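Local coordinates for periplasmic protein-probably involved in high-affinity Fe2+ transport (Escherichia coli F11, PDB 5I0Y) that binds copper in the periplasm and probably takes part in high-affinity iron transport, for which its copper site is required, at residues 108-113 with 145-150. The protein carries 1 engineered substitution. Numbering follows the deposited sequence. Where two conformers were deposited one is given.
Sequences GNYKVT and YEFKYV
An antiparallel strand pairing at one edge of the sheet in this beta-sandwich protein sets Gly108 against Tyr149, Tyr110 against Phe147 and Val112 against Tyr145. Strand 141-149 is outermost within the chain, and strand 108-117 lies between it and strand 69-76. Each of the three hydrogen-bonded pairs has two backbone bonds. Tyr110 N to Phe147 O is 2.8 Å and almost straight (168° at the hydrogen), while the return bond from Phe147 N to Tyr110 O is longer, 3.1 Å.

The buried face carries an aromatic cluster of Tyr110, Phe147 and Tyr149. The Phe147 CG sits between the backbone N and the carbonyl carbon (chi1 63°), which brings the ring over to the other strand. Tyr110 CB lies over one face of this ring, 3.8 Å from its centroid, as a CH-pi contact. The Tyr110 and Phe147 rings are near parallel but slid apart, so they barely overlap. Val112 CG1 meets the Phe147 ring obliquely, 3.8 Å from Phe147 CE2, and Leu74 of strand 69-76 touches both residues. Tyr110 OH is hydrogen-bonded to Gly106 O and Met105 N. The Tyr110 and Tyr149 side chains lie side by side and point the same way, with their ring planes at 86°; Tyr110 CD2 is 3.6 Å from Tyr149 CB.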
# COMPACT_ATOMS: atom_id res chain seq x y z
N GLY B 108 -21.88 -21.73 -11.43
CA GLY B 108 -21.06 -22.81 -11.95
C GLY B 108 -19.69 -22.98 -11.32
O GLY B 108 -19.36 -22.31 -10.34
N ASN B 109 -18.91 -23.90 -11.89
CA ASN B 109 -17.54 -24.16 -11.49
C ASN B 109 -16.61 -23.18 -12.19
O ASN B 109 -16.65 -23.04 -13.41
CB ASN B 109 -17.17 -25.59 -11.87
CG ASN B 109 -18.05 -26.60 -11.18
OD1 ASN B 109 -18.01 -26.75 -9.97
ND2 ASN B 109 -18.88 -27.30 -11.97
N TYR B 110 -15.79 -22.49 -11.41
CA TYR B 110 -14.86 -21.50 -11.95
C TYR B 110 -13.38 -21.78 -11.64
O TYR B 110 -13.05 -22.41 -10.64
CB TYR B 110 -15.19 -20.14 -11.34
CG TYR B 110 -16.34 -19.44 -11.99
CD1 TYR B 110 -16.13 -18.46 -12.95
CD2 TYR B 110 -17.64 -19.73 -11.60
CE1 TYR B 110 -17.19 -17.80 -13.53
CE2 TYR B 110 -18.72 -19.09 -12.19
CZ TYR B 110 -18.48 -18.11 -13.14
OH TYR B 110 -19.54 -17.45 -13.73
N LYS B 111 -12.53 -21.29 -12.54
CA LYS B 111 -11.11 -21.14 -12.30
C LYS B 111 -10.84 -19.65 -12.29
O LYS B 111 -11.44 -18.91 -13.07
CB LYS B 111 -10.30 -21.79 -13.43
CG LYS B 111 -8.86 -21.31 -13.48
CD LYS B 111 -8.02 -22.01 -14.54
CE LYS B 111 -6.57 -22.05 -14.10
NZ LYS B 111 -5.58 -22.02 -15.21
N VAL B 112 -9.97 -19.19 -11.39
CA VAL B 112 -9.44 -17.83 -11.50
C VAL B 112 -7.94 -17.86 -11.28
O VAL B 112 -7.44 -18.56 -10.38
CB VAL B 112 -10.17 -16.79 -10.61
CG1 VAL B 112 -9.91 -16.99 -9.11
CG2 VAL B 112 -9.84 -15.37 -11.05
N THR B 113 -7.24 -17.13 -12.14
CA THR B 113 -5.80 -16.97 -12.03
C THR B 113 -5.49 -15.49 -11.79
O THR B 113 -5.98 -14.63 -12.50
CB THR B 113 -5.07 -17.52 -13.26
OG1 THR B 113 -5.37 -18.91 -13.38
CG2 THR B 113 -3.53 -17.36 -13.15
N TYR B 145 -6.94 -20.61 -8.51
CA TYR B 145 -7.96 -20.99 -7.53
C TYR B 145 -9.11 -21.63 -8.27
O TYR B 145 -9.43 -21.21 -9.38
CB TYR B 145 -8.49 -19.74 -6.80
CG TYR B 145 -7.39 -18.96 -6.14
CD1 TYR B 145 -6.93 -19.31 -4.87
CD2 TYR B 145 -6.78 -17.89 -6.78
CE1 TYR B 145 -5.90 -18.62 -4.26
CE2 TYR B 145 -5.76 -17.18 -6.18
CZ TYR B 145 -5.32 -17.56 -4.93
OH TYR B 145 -4.30 -16.86 -4.32
N GLU B 146 -9.73 -22.63 -7.66
CA GLU B 146 -10.93 -23.27 -8.20
C GLU B 146 -12.04 -23.17 -7.17
O GLU B 146 -11.83 -23.41 -5.99
CB GLU B 146 -10.66 -24.73 -8.56
CG GLU B 146 -9.72 -24.91 -9.74
CD GLU B 146 -9.55 -26.36 -10.18
OE1 GLU B 146 -10.10 -27.26 -9.53
OE2 GLU B 146 -8.85 -26.58 -11.19
N PHE B 147 -13.22 -22.77 -7.61
CA PHE B 147 -14.32 -22.56 -6.70
C PHE B 147 -15.65 -22.75 -7.39
O PHE B 147 -15.75 -22.58 -8.61
CB PHE B 147 -14.23 -21.17 -6.01
CG PHE B 147 -14.33 -19.99 -6.96
CD1 PHE B 147 -15.48 -19.20 -6.97
CD2 PHE B 147 -13.27 -19.63 -7.79
CE1 PHE B 147 -15.58 -18.11 -7.82
CE2 PHE B 147 -13.36 -18.54 -8.64
CZ PHE B 147 -14.52 -17.77 -8.65
N LYS B 148 -16.66 -23.08 -6.60
CA LYS B 148 -18.03 -23.14 -7.08
C LYS B 148 -18.73 -21.83 -6.74
O LYS B 148 -18.80 -21.42 -5.58
CB LYS B 148 -18.76 -24.34 -6.48
CG LYS B 148 -20.05 -24.66 -7.21
CD LYS B 148 -20.91 -25.62 -6.40
CE LYS B 148 -22.29 -25.76 -7.02
NZ LYS B 148 -23.35 -26.06 -6.02
N TYR B 149 -19.22 -21.15 -7.77
CA TYR B 149 -19.97 -19.92 -7.60
C TYR B 149 -21.47 -20.18 -7.75
O TYR B 149 -21.90 -20.68 -8.79
CB TYR B 149 -19.51 -18.86 -8.61
CG TYR B 149 -20.34 -17.60 -8.58
CD1 TYR B 149 -20.28 -16.74 -7.49
CD2 TYR B 149 -21.20 -17.28 -9.63
CE1 TYR B 149 -21.05 -15.60 -7.45
CE2 TYR B 149 -21.96 -16.14 -9.60
CZ TYR B 149 -21.88 -15.30 -8.50
OH TYR B 149 -22.66 -14.18 -8.49
N VAL B 150 -22.24 -19.85 -6.72
CA VAL B 150 -23.69 -20.07 -6.74
C VAL B 150 -24.47 -18.77 -6.64
O VAL B 150 -25.69 -18.74 -6.80
CB VAL B 150 -24.14 -21.08 -5.64
CG1 VAL B 150 -23.66 -22.49 -5.98
CG2 VAL B 150 -23.67 -20.65 -4.26